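Local coordinates for protein 3-hexulose-6-phosphate isomerase (Methanocaldococcus jannaschii, PDB 1JEO) that catalyses the interconversion of 3-hexulose 6-phosphate and fructose 6-phosphate as a homotetrameric isomerase of the SIS family, at residues S79-G91 with V101-I115. Numbering follows the deposited sequence.
Sequences SYEKDDLLILISG and VAKKAKNINNNIIAI
Ala105 CB lies over one face of the Tyr80 ring, 3.9 Å from CE2, while Ile108 CB and the carboxamide oxygen of Asn109 meet the ring's edge; Phe44 adds an edge-to-face ring contact. OD1 of the Asn109 amide, turned 71° from the ring plane, accepts a hydrogen bond from the phenolic hydroxyl on a lone pair (Tyr80 OH to Asn109 OD1, 2.8 Å). Its ND2 donates to Lys82 O at 2.9 Å, approaching from above that carbonyl's plane, and more weakly to Asp84 O. With CG set between backbone N and carbonyl carbon (chi1 65°), this one amide holds both Tyr80 and the Glu81–Asp84 type I turn to the loop after helix 96-106. Strands 85-89 and 112-115 then run parallel, completing with that helix a beta-alpha-beta unit of the SIS domain. Their ladder runs from Leu86 N to Asn111 O (3.1 Å) as far as Ser90 N to Ile115 O (3.0 Å). On the sheet face turned to the helix, Leu86 CD2 presses on Ala105 CB at 3.5 Å, and Leu88 CD1 reaches Ala102 CB at 3.8 Å. Ile87 CG2 meets Ile115 CD1 (3.9 Å) on the other face, where Leu33 and Leu154 also pack. Beyond the ladder, Ser90 OG and Gly91 N, of inferred substrate-binding residues, hydrogen-bond a citrate, probably from the crystallisation liquor.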
ATOM      1  N   SER A  79      14.759  -4.912 -12.056  1.00 16.73           N
ATOM      2  CA  SER A  79      15.614  -4.785 -10.885  1.00 17.16           C
ATOM      3  C   SER A  79      15.287  -3.552 -10.061  1.00 17.21           C
ATOM      4  O   SER A  79      14.891  -2.513 -10.601  1.00 17.21           O
ATOM      5  CB  SER A  79      17.079  -4.709 -11.317  1.00 20.51           C
ATOM      6  OG  SER A  79      17.264  -3.690 -12.283  1.00 20.91           O
ATOM      7  N   TYR A  80      15.435  -3.700  -8.749  1.00 19.20           N
ATOM      8  CA  TYR A  80      15.212  -2.631  -7.783  1.00 19.82           C
ATOM      9  C   TYR A  80      16.521  -1.843  -7.717  1.00 20.97           C
ATOM     10  O   TYR A  80      17.586  -2.420  -7.477  1.00 20.64           O
ATOM     11  CB  TYR A  80      14.878  -3.250  -6.422  1.00 19.28           C
ATOM     12  CG  TYR A  80      14.460  -2.279  -5.339  1.00 18.44           C
ATOM     13  CD1 TYR A  80      13.163  -1.745  -5.311  1.00 18.19           C
ATOM     14  CD2 TYR A  80      15.363  -1.890  -4.332  1.00 18.00           C
ATOM     15  CE1 TYR A  80      12.770  -0.839  -4.301  1.00 17.64           C
ATOM     16  CE2 TYR A  80      14.985  -0.984  -3.318  1.00 17.61           C
ATOM     17  CZ  TYR A  80      13.687  -0.465  -3.309  1.00 17.75           C
ATOM     18  OH  TYR A  80      13.315   0.400  -2.313  1.00 17.66           O
ATOM     19  N   GLU A  81      16.440  -0.542  -7.992  1.00 16.73           N
ATOM     20  CA  GLU A  81      17.612   0.336  -7.982  1.00 18.39           C
ATOM     21  C   GLU A  81      17.578   1.324  -6.810  1.00 18.84           C
ATOM     22  O   GLU A  81      16.572   1.410  -6.101  1.00 18.91           O
ATOM     23  CB  GLU A  81      17.750   1.043  -9.333  1.00 28.83           C
ATOM     24  CG  GLU A  81      18.061   0.077 -10.480  1.00 30.92           C
ATOM     25  CD  GLU A  81      18.118   0.747 -11.836  1.00 32.25           C
ATOM     26  OE1 GLU A  81      17.071   1.244 -12.308  1.00 33.52           O
ATOM     27  OE2 GLU A  81      19.212   0.760 -12.441  1.00 33.33           O
ATOM     28  N   LYS A  82      18.685   2.044  -6.598  1.00 20.20           N
ATOM     29  CA  LYS A  82      18.832   2.996  -5.483  1.00 20.99           C
ATOM     30  C   LYS A  82      17.809   4.130  -5.335  1.00 20.88           C
ATOM     31  O   LYS A  82      17.517   4.549  -4.216  1.00 21.03           O
ATOM     32  CB  LYS A  82      20.265   3.555  -5.430  1.00 53.43           C
ATOM     33  CG  LYS A  82      20.722   4.332  -6.662  1.00 54.63           C
ATOM     34  CD  LYS A  82      22.135   4.877  -6.478  1.00 55.35           C
ATOM     35  CE  LYS A  82      22.559   5.768  -7.641  1.00 55.61           C
ATOM     36  NZ  LYS A  82      21.761   7.031  -7.724  1.00 56.31           N
ATOM     37  N   ASP A  83      17.239   4.582  -6.450  1.00 19.62           N
ATOM     38  CA  ASP A  83      16.257   5.668  -6.437  1.00 19.85           C
ATOM     39  C   ASP A  83      14.808   5.173  -6.450  1.00 19.37           C
ATOM     40  O   ASP A  83      13.876   5.961  -6.653  1.00 18.95           O
ATOM     41  CB  ASP A  83      16.503   6.620  -7.619  1.00 39.60           C
ATOM     42  CG  ASP A  83      17.834   7.351  -7.519  1.00 40.57           C
ATOM     43  OD1 ASP A  83      18.598   7.325  -8.506  1.00 41.32           O
ATOM     44  OD2 ASP A  83      18.114   7.952  -6.458  1.00 41.48           O
ATOM     45  N   ASP A  84      14.626   3.877  -6.194  1.00 18.74           N
ATOM     46  CA  ASP A  84      13.297   3.261  -6.189  1.00 17.73           C
ATOM     47  C   ASP A  84      12.633   3.174  -4.815  1.00 16.65           C
ATOM     48  O   ASP A  84      13.260   3.429  -3.783  1.00 17.28           O
ATOM     49  CB  ASP A  84      13.342   1.871  -6.842  1.00 18.80           C
ATOM     50  CG  ASP A  84      13.766   1.911  -8.304  1.00 19.26           C
ATOM     51  OD1 ASP A  84      13.673   2.978  -8.946  1.00 19.51           O
ATOM     52  OD2 ASP A  84      14.184   0.859  -8.824  1.00 19.28           O
ATOM     53  N   LEU A  85      11.355   2.799  -4.825  1.00 20.35           N
ATOM     54  CA  LEU A  85      10.550   2.665  -3.616  1.00 18.60           C
ATOM     55  C   LEU A  85       9.866   1.297  -3.549  1.00 16.87           C
ATOM     56  O   LEU A  85       9.361   0.806  -4.553  1.00 16.47           O
ATOM     57  CB  LEU A  85       9.483   3.772  -3.584  1.00 14.49           C
ATOM     58  CG  LEU A  85       8.383   3.753  -2.518  1.00 14.50           C
ATOM     59  CD1 LEU A  85       8.952   4.008  -1.138  1.00 14.84           C
ATOM     60  CD2 LEU A  85       7.340   4.776  -2.862  1.00 14.77           C
ATOM     61  N   LEU A  86       9.883   0.691  -2.365  1.00 17.50           N
ATOM     62  CA  LEU A  86       9.226  -0.593  -2.135  1.00 16.56           C
ATOM     63  C   LEU A  86       8.141  -0.423  -1.072  1.00 16.57           C
ATOM     64  O   LEU A  86       8.387   0.137   0.001  1.00 16.95           O
ATOM     65  CB  LEU A  86      10.226  -1.676  -1.692  1.00 15.73           C
ATOM     66  CG  LEU A  86       9.659  -3.058  -1.328  1.00 14.52           C
ATOM     67  CD1 LEU A  86       9.112  -3.797  -2.548  1.00 13.57           C
ATOM     68  CD2 LEU A  86      10.720  -3.890  -0.646  1.00 13.93           C
ATOM     69  N   ILE A  87       6.933  -0.869  -1.401  1.00 13.84           N
ATOM     70  CA  ILE A  87       5.798  -0.806  -0.484  1.00 14.42           C
ATOM     71  C   ILE A  87       5.387  -2.254  -0.189  1.00 14.54           C
ATOM     72  O   ILE A  87       5.106  -3.035  -1.105  1.00 14.63           O
ATOM     73  CB  ILE A  87       4.609   0.021  -1.074  1.00 21.51           C
ATOM     74  CG1 ILE A  87       5.030   1.487  -1.271  1.00 21.60           C
ATOM     75  CG2 ILE A  87       3.376  -0.051  -0.154  1.00 21.28           C
ATOM     76  CD1 ILE A  87       4.078   2.338  -2.096  1.00 23.04           C
ATOM     77  N   LEU A  88       5.409  -2.607   1.094  1.00 13.77           N
ATOM     78  CA  LEU A  88       5.052  -3.948   1.552  1.00 14.31           C
ATOM     79  C   LEU A  88       3.739  -3.931   2.309  1.00 14.85           C
ATOM     80  O   LEU A  88       3.496  -3.042   3.122  1.00 14.61           O
ATOM     81  CB  LEU A  88       6.167  -4.534   2.430  1.00 16.43           C
ATOM     82  CG  LEU A  88       7.525  -4.734   1.739  1.00 16.05           C
ATOM     83  CD1 LEU A  88       8.596  -5.068   2.734  1.00 15.63           C
ATOM     84  CD2 LEU A  88       7.442  -5.814   0.664  1.00 15.76           C
ATOM     85  N   ILE A  89       2.857  -4.867   1.961  1.00 14.80           N
ATOM     86  CA  ILE A  89       1.543  -4.990   2.594  1.00 15.24           C
ATOM     87  C   ILE A  89       1.473  -6.370   3.233  1.00 15.50           C
ATOM     88  O   ILE A  89       1.569  -7.388   2.541  1.00 15.75           O
ATOM     89  CB  ILE A  89       0.382  -4.782   1.554  1.00 20.57           C
ATOM     90  CG1 ILE A  89       0.493  -3.387   0.927  1.00 21.13           C
ATOM     91  CG2 ILE A  89      -1.002  -4.900   2.231  1.00 20.12           C
ATOM     92  CD1 ILE A  89      -0.186  -3.244  -0.392  1.00 21.95           C
ATOM     93  N   SER A  90       1.347  -6.391   4.560  1.00 15.30           N
ATOM     94  CA  SER A  90       1.274  -7.635   5.325  1.00 15.99           C
ATOM     95  C   SER A  90       0.462  -7.466   6.606  1.00 16.46           C
ATOM     96  O   SER A  90       0.680  -6.522   7.355  1.00 16.68           O
ATOM     97  CB  SER A  90       2.683  -8.125   5.668  1.00 18.21           C
ATOM     98  OG  SER A  90       2.638  -9.326   6.418  1.00 18.71           O
ATOM     99  N   GLY A  91      -0.440  -8.413   6.867  1.00 17.02           N
ATOM    100  CA  GLY A  91      -1.276  -8.378   8.062  1.00 17.45           C
ATOM    101  C   GLY A  91      -0.508  -8.482   9.366  1.00 17.73           C
ATOM    102  O   GLY A  91      -0.490  -7.538  10.155  1.00 18.26           O
ATOM    103  N   VAL A 101      12.024 -10.330   0.623  1.00 17.23           N
ATOM    104  CA  VAL A 101      11.977  -9.185  -0.289  1.00 17.22           C
ATOM    105  C   VAL A 101      12.460  -7.913   0.428  1.00 17.24           C
ATOM    106  O   VAL A 101      13.193  -7.118  -0.161  1.00 16.61           O
ATOM    107  CB  VAL A 101      10.540  -9.021  -0.898  1.00 18.21           C
ATOM    108  CG1 VAL A 101      10.408  -7.742  -1.734  1.00 17.65           C
ATOM    109  CG2 VAL A 101      10.227 -10.225  -1.782  1.00 18.08           C
ATOM    110  N   ALA A 102      12.106  -7.778   1.710  1.00 18.44           N
ATOM    111  CA  ALA A 102      12.512  -6.635   2.540  1.00 19.01           C
ATOM    112  C   ALA A 102      14.030  -6.603   2.763  1.00 19.58           C
ATOM    113  O   ALA A 102      14.646  -5.542   2.663  1.00 18.69           O
ATOM    114  CB  ALA A 102      11.795  -6.674   3.877  1.00 24.26           C
ATOM    115  N   LYS A 103      14.613  -7.777   3.019  1.00 18.20           N
ATOM    116  CA  LYS A 103      16.056  -7.947   3.245  1.00 19.76           C
ATOM    117  C   LYS A 103      16.882  -7.589   2.012  1.00 20.46           C
ATOM    118  O   LYS A 103      17.907  -6.916   2.121  1.00 20.49           O
ATOM    119  CB  LYS A 103      16.381  -9.390   3.650  1.00 57.99           C
ATOM    120  CG  LYS A 103      16.055  -9.741   5.087  1.00 59.17           C
ATOM    121  CD  LYS A 103      16.216 -11.233   5.341  1.00 60.37           C
ATOM    122  CE  LYS A 103      15.779 -11.605   6.750  1.00 61.00           C
ATOM    123  NZ  LYS A 103      15.863 -13.072   6.996  1.00 61.70           N
ATOM    124  N   LYS A 104      16.404  -8.014   0.842  1.00 21.70           N
ATOM    125  CA  LYS A 104      17.084  -7.753  -0.425  1.00 22.78           C
ATOM    126  C   LYS A 104      17.022  -6.291  -0.867  1.00 22.95           C
ATOM    127  O   LYS A 104      17.988  -5.767  -1.420  1.00 23.35           O
ATOM    128  CB  LYS A 104      16.572  -8.692  -1.517  1.00 32.33           C
ATOM    129  CG  LYS A 104      17.174 -10.089  -1.404  1.00 33.45           C
ATOM    130  CD  LYS A 104      16.793 -10.956  -2.579  1.00 34.22           C
ATOM    131  CE  LYS A 104      17.660 -12.190  -2.681  1.00 34.83           C
ATOM    132  NZ  LYS A 104      19.059 -11.893  -3.104  1.00 36.52           N
ATOM    133  N   ALA A 105      15.913  -5.625  -0.543  1.00 19.09           N
ATOM    134  CA  ALA A 105      15.724  -4.217  -0.870  1.00 19.53           C
ATOM    135  C   ALA A 105      16.538  -3.331   0.069  1.00 19.97           C
ATOM    136  O   ALA A 105      17.070  -2.306  -0.352  1.00 19.52           O
ATOM    137  CB  ALA A 105      14.266  -3.852  -0.787  1.00 18.73           C
ATOM    138  N   LYS A 106      16.676  -3.780   1.319  1.00 24.77           N
ATOM    139  CA  LYS A 106      17.422  -3.079   2.369  1.00 25.73           C
ATOM    140  C   LYS A 106      18.914  -2.927   2.030  1.00 26.22           C
ATOM    141  O   LYS A 106      19.550  -1.960   2.452  1.00 26.03           O
ATOM    142  CB  LYS A 106      17.214  -3.794   3.720  1.00 32.54           C
ATOM    143  CG  LYS A 106      17.713  -3.065   4.978  1.00 32.68           C
ATOM    144  CD  LYS A 106      17.020  -1.729   5.230  1.00 33.16           C
ATOM    145  CE  LYS A 106      17.643  -1.033   6.431  1.00 33.05           C
ATOM    146  NZ  LYS A 106      17.091   0.328   6.644  1.00 33.11           N
ATOM    147  N   ASN A 107      19.429  -3.844   1.209  1.00 31.66           N
ATOM    148  CA  ASN A 107      20.826  -3.825   0.765  1.00 32.74           C
ATOM    149  C   ASN A 107      21.070  -2.806  -0.351  1.00 32.91           C
ATOM    150  O   ASN A 107      22.219  -2.448  -0.627  1.00 32.97           O
ATOM    151  CB  ASN A 107      21.264  -5.218   0.294  1.00105.05           C
ATOM    152  CG  ASN A 107      21.492  -6.182   1.444  1.00106.00           C
ATOM    153  OD1 ASN A 107      20.862  -7.237   1.516  1.00 59.92           O
ATOM    154  ND2 ASN A 107      22.408  -5.832   2.340  1.00 59.92           N
ATOM    155  N   ILE A 108      19.985  -2.346  -0.983  1.00 24.82           N
ATOM    156  CA  ILE A 108      20.052  -1.365  -2.072  1.00 24.76           C
ATOM    157  C   ILE A 108      19.788   0.056  -1.538  1.00 24.94           C
ATOM    158  O   ILE A 108      20.543   0.976  -1.856  1.00 24.68           O
ATOM    159  CB  ILE A 108      19.052  -1.692  -3.230  1.00 29.29           C
ATOM    160  CG1 ILE A 108      19.054  -3.189  -3.597  1.00 29.45           C
ATOM    161  CG2 ILE A 108      19.366  -0.846  -4.453  1.00 29.13           C
ATOM    162  CD1 ILE A 108      20.340  -3.744  -4.201  1.00 29.87           C
ATOM    163  N   ASN A 109      18.686   0.240  -0.797  1.00 22.53           N
ATOM    164  CA  ASN A 109      18.346   1.541  -0.191  1.00 22.82           C
ATOM    165  C   ASN A 109      17.503   1.402   1.087  1.00 22.80           C
ATOM    166  O   ASN A 109      17.188   0.285   1.505  1.00 22.22           O
ATOM    167  CB  ASN A 109      17.693   2.521  -1.204  1.00 50.56           C
ATOM    168  CG  ASN A 109      16.322   2.064  -1.719  1.00 51.88           C
ATOM    169  OD1 ASN A 109      15.543   1.425  -1.013  1.00 17.25           O
ATOM    170  ND2 ASN A 109      16.008   2.451  -2.944  1.00 17.25           N
ATOM    171  N   ASN A 110      17.115   2.539   1.666  1.00 30.52           N
ATOM    172  CA  ASN A 110      16.300   2.581   2.883  1.00 30.96           C
ATOM    173  C   ASN A 110      14.839   2.920   2.599  1.00 30.26           C
ATOM    174  O   ASN A 110      14.023   2.940   3.513  1.00 30.48           O
ATOM    175  CB  ASN A 110      16.856   3.622   3.865  1.00107.41           C
ATOM    176  CG  ASN A 110      18.140   3.181   4.538  1.00109.08           C
ATOM    177  OD1 ASN A 110      18.394   1.990   4.714  1.00 37.37           O
ATOM    178  ND2 ASN A 110      18.949   4.149   4.942  1.00 37.37           N
ATOM    179  N   ASN A 111      14.515   3.147   1.326  1.00 21.05           N
ATOM    180  CA  ASN A 111      13.171   3.525   0.874  1.00 19.86           C
ATOM    181  C   ASN A 111      12.137   2.378   0.883  1.00 18.63           C
ATOM    182  O   ASN A 111      11.642   1.948  -0.167  1.00 18.42           O
ATOM    183  CB  ASN A 111      13.294   4.163  -0.518  1.00 47.95           C
ATOM    184  CG  ASN A 111      12.331   5.313  -0.737  1.00 48.94           C
ATOM    185  OD1 ASN A 111      12.153   5.765  -1.867  1.00 23.83           O
ATOM    186  ND2 ASN A 111      11.698   5.789   0.332  1.00 23.83           N
ATOM    187  N   ILE A 112      11.828   1.892   2.087  1.00 19.05           N
ATOM    188  CA  ILE A 112      10.886   0.791   2.293  1.00 18.01           C
ATOM    189  C   ILE A 112       9.733   1.222   3.210  1.00 17.18           C
ATOM    190  O   ILE A 112       9.960   1.728   4.311  1.00 17.05           O
ATOM    191  CB  ILE A 112      11.599  -0.473   2.904  1.00 22.51           C
ATOM    192  CG1 ILE A 112      12.759  -0.935   2.008  1.00 22.85           C
ATOM    193  CG2 ILE A 112      10.602  -1.632   3.075  1.00 22.33           C
ATOM    194  CD1 ILE A 112      13.671  -1.968   2.637  1.00 23.54           C
ATOM    195  N   ILE A 113       8.503   1.025   2.731  1.00 17.93           N
ATOM    196  CA  ILE A 113       7.291   1.354   3.481  1.00 17.02           C
ATOM    197  C   ILE A 113       6.540   0.055   3.784  1.00 17.02           C
ATOM    198  O   ILE A 113       6.425  -0.824   2.923  1.00 16.74           O
ATOM    199  CB  ILE A 113       6.351   2.331   2.688  1.00 17.50           C
ATOM    200  CG1 ILE A 113       7.080   3.645   2.398  1.00 17.27           C
ATOM    201  CG2 ILE A 113       5.040   2.615   3.479  1.00 17.33           C
ATOM    202  CD1 ILE A 113       6.360   4.555   1.436  1.00 17.68           C
ATOM    203  N   ALA A 114       6.055  -0.066   5.017  1.00 16.86           N
ATOM    204  CA  ALA A 114       5.300  -1.238   5.438  1.00 17.24           C
ATOM    205  C   ALA A 114       3.914  -0.834   5.900  1.00 17.40           C
ATOM    206  O   ALA A 114       3.768   0.071   6.727  1.00 17.71           O
ATOM    207  CB  ALA A 114       6.028  -1.982   6.550  1.00 14.96           C
ATOM    208  N   ILE A 115       2.899  -1.439   5.285  1.00 14.10           N
ATOM    209  CA  ILE A 115       1.495  -1.205   5.643  1.00 14.62           C
ATOM    210  C   ILE A 115       1.103  -2.511   6.331  1.00 15.31           C
ATOM    211  O   ILE A 115       1.064  -3.582   5.703  1.00 14.95           O
ATOM    212  CB  ILE A 115       0.611  -0.875   4.403  1.00 19.19           C
ATOM    213  CG1 ILE A 115       1.143   0.397   3.721  1.00 18.86           C
ATOM    214  CG2 ILE A 115      -0.850  -0.662   4.832  1.00 18.96           C
ATOM    215  CD1 ILE A 115       0.488   0.763   2.409  1.00 18.74           C
TER